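Local coordinates for protein transcriptional regulator, LRP/AsnC family (Neisseria meningitidis, PDB 2P6S) that binds L-methionine between subunits of its oligomer and, as a member of the Lrp/AsnC family of transcriptional regulators, probably binds specific DNA sequences, at the methionine site. Coordinates in Å, arbitrary orientation; residue numbers count along the deposited sequence, not the author numbering. Chains: chain A/B/C, Transcriptional regulator, LRP/AsnC family.

The methionine site. Residues chain A 103-106, 108-110; chain B 145; chain C 126-127, 131, 139-141. With MET (methionine), chain D.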
# COMPACT_ATOMS: atom_id res chain seq x y z
N ALA A 103 -20.46 0.99 4.24
CA ALA A 103 -19.54 2.12 4.19
C ALA A 103 -18.51 1.95 5.32
O ALA A 103 -18.84 2.14 6.49
CB ALA A 103 -20.30 3.41 4.37
N LEU A 104 -17.28 1.56 4.97
CA LEU A 104 -16.22 1.35 5.97
C LEU A 104 -15.29 2.54 6.09
O LEU A 104 -15.11 3.31 5.14
CB LEU A 104 -15.36 0.13 5.64
CG LEU A 104 -15.82 -1.26 6.07
CD1 LEU A 104 -14.69 -2.24 5.84
CD2 LEU A 104 -16.26 -1.27 7.53
N THR A 105 -14.67 2.66 7.26
CA THR A 105 -13.56 3.57 7.45
C THR A 105 -12.31 2.89 6.90
O THR A 105 -12.30 1.67 6.70
CB THR A 105 -13.36 3.94 8.93
OG1 THR A 105 -12.85 2.80 9.65
CG2 THR A 105 -14.67 4.40 9.55
N GLY A 106 -11.26 3.67 6.65
CA GLY A 106 -10.01 3.14 6.11
C GLY A 106 -9.92 3.19 4.59
O GLY A 106 -10.73 3.87 3.93
N THR A 108 -10.64 1.59 1.90
CA THR A 108 -11.78 1.40 1.02
C THR A 108 -13.00 2.13 1.55
O THR A 108 -13.21 2.23 2.76
CB THR A 108 -12.13 -0.08 0.85
OG1 THR A 108 -12.81 -0.56 2.02
CG2 THR A 108 -10.86 -0.90 0.60
N ASP A 109 -13.82 2.61 0.61
CA ASP A 109 -15.03 3.34 0.95
C ASP A 109 -16.22 2.38 1.16
O ASP A 109 -17.12 2.68 1.96
CB ASP A 109 -15.35 4.36 -0.15
CG ASP A 109 -14.24 5.41 -0.32
OD1 ASP A 109 -14.11 5.93 -1.46
OD2 ASP A 109 -13.52 5.72 0.66
N TYR A 110 -16.22 1.25 0.46
CA TYR A 110 -17.28 0.25 0.59
C TYR A 110 -16.74 -1.18 0.70
O TYR A 110 -15.62 -1.48 0.26
CB TYR A 110 -18.27 0.36 -0.56
CG TYR A 110 -19.10 1.63 -0.50
CD1 TYR A 110 -20.31 1.67 0.19
CD2 TYR A 110 -18.65 2.79 -1.11
CE1 TYR A 110 -21.06 2.83 0.27
CE2 TYR A 110 -19.39 3.96 -1.04
CZ TYR A 110 -20.59 3.98 -0.36
OH TYR A 110 -21.30 5.16 -0.31
N LEU B 145 -19.90 2.79 8.92
CA LEU B 145 -20.47 4.13 9.07
C LEU B 145 -21.92 4.20 8.58
O LEU B 145 -22.68 5.06 9.03
CB LEU B 145 -19.59 5.15 8.32
CG LEU B 145 -18.14 5.27 8.83
CD1 LEU B 145 -17.24 5.97 7.81
CD2 LEU B 145 -18.08 6.00 10.17
N VAL C 126 -18.45 12.50 8.35
CA VAL C 126 -17.61 12.00 7.27
C VAL C 126 -18.40 11.90 5.97
O VAL C 126 -17.90 12.25 4.91
CB VAL C 126 -16.99 10.63 7.62
CG1 VAL C 126 -16.27 10.04 6.42
CG2 VAL C 126 -16.02 10.80 8.78
N LEU C 127 -19.63 11.43 6.07
CA LEU C 127 -20.48 11.28 4.89
C LEU C 127 -21.02 12.63 4.42
O LEU C 127 -20.84 12.98 3.25
CB LEU C 127 -21.64 10.33 5.20
CG LEU C 127 -21.23 8.87 5.44
CD1 LEU C 127 -22.21 8.17 6.38
CD2 LEU C 127 -21.11 8.12 4.13
N LEU C 131 -16.60 14.16 3.13
CA LEU C 131 -16.61 13.51 1.82
C LEU C 131 -17.56 14.19 0.82
O LEU C 131 -17.45 13.95 -0.38
CB LEU C 131 -16.97 12.03 1.95
CG LEU C 131 -16.00 11.12 2.73
CD1 LEU C 131 -16.63 9.76 2.96
CD2 LEU C 131 -14.66 10.98 2.01
N ALA C 139 -10.93 10.12 1.97
CA ALA C 139 -10.60 10.19 3.40
C ALA C 139 -10.33 8.80 3.95
O ALA C 139 -10.90 7.83 3.46
CB ALA C 139 -11.73 10.84 4.19
N GLN C 140 -9.44 8.72 4.94
CA GLN C 140 -9.10 7.47 5.64
C GLN C 140 -9.08 7.74 7.13
O GLN C 140 -8.16 8.37 7.63
CB GLN C 140 -7.72 6.98 5.25
CG GLN C 140 -7.58 6.50 3.83
CD GLN C 140 -6.21 5.93 3.55
OE1 GLN C 140 -5.28 6.11 4.34
NE2 GLN C 140 -6.07 5.23 2.43
N SER C 141 -10.08 7.25 7.86
CA SER C 141 -10.16 7.56 9.28
C SER C 141 -9.68 6.45 10.21
O SER C 141 -10.12 5.30 10.12
CB SER C 141 -11.59 7.92 9.61
OG SER C 141 -11.96 9.06 8.86
N MET D . -13.21 5.05 3.79
CA MET D . -13.61 6.40 4.29
C MET D . -12.92 6.75 5.61
O MET D . -11.99 6.08 6.04
CB MET D . -15.14 6.47 4.48
CG MET D . -15.95 6.07 3.27
SD MET D . -17.69 6.50 3.47
CE MET D . -18.43 5.59 2.13
OXT MET D . -13.28 7.72 6.27
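Chain A grips the amino group of the bound L-methionine and shares its carboxylate with chain C. The amino nitrogen N of MET gives hydrogen bonds to the carbonyl O of A:Leu104, at 2.9 Å, and that of A:Gly106, each met in its carbonyl plane. The carbonyl O of A:Thr108 adds a further acceptor, 3.0 Å from MET N. A:Asp109 also reaches it, OD2 using its anti lone pair 3.2 Å from MET N; if ionised, this carboxylate would suit an ammonium group. Four oxygens around three ammonium hydrogens would mean shared hydrogens or weak contacts.

Carboxylate oxygen O of MET accepts backbone N-H groups from both sides of the interface. A:Gly106 N approaches MET O at 2.6 Å on a bent path (137° at H). C:Ser141 N lies 2.9 Å from MET O and is straighter, 157°. The other oxygen, OXT, accepts from the hydroxyl OG of C:Ser141, whose chi1 of -60° sets OG beside its own backbone N, so one residue reaches both oxygens.

The thioether tail runs, at CG, along the backbone and CB of A:Asp109 before meeting the leucines. C:Leu131 puts CD1 against SD of MET at 3.5 Å, and C:Leu127 brings CD2 to the same sulfur. The terminal methyl CE lies over the face of the A:Tyr110 ring at its hydroxyl end, 3.7 Å from CZ, and CB of A:Ala103 touches it from another side. Nearer the polar head, B:Leu145 brings CD1 towards CB of MET and crosses A:Thr105 at about a right angle, CD1 meeting CG2 at 3.5 Å.

Three chains bury almost the whole ligand. Chain A contributes the end of strand 98-104, the following loop and the start of strand 110-116; chain C, helix 119-130, C:Leu131 and strand 136-144; chain B, B:Leu145 from the loop between strands 136-144 and 146-147. At this junction of Lrp/AsnC ligand-binding domains, methionine could stabilise the higher assembly.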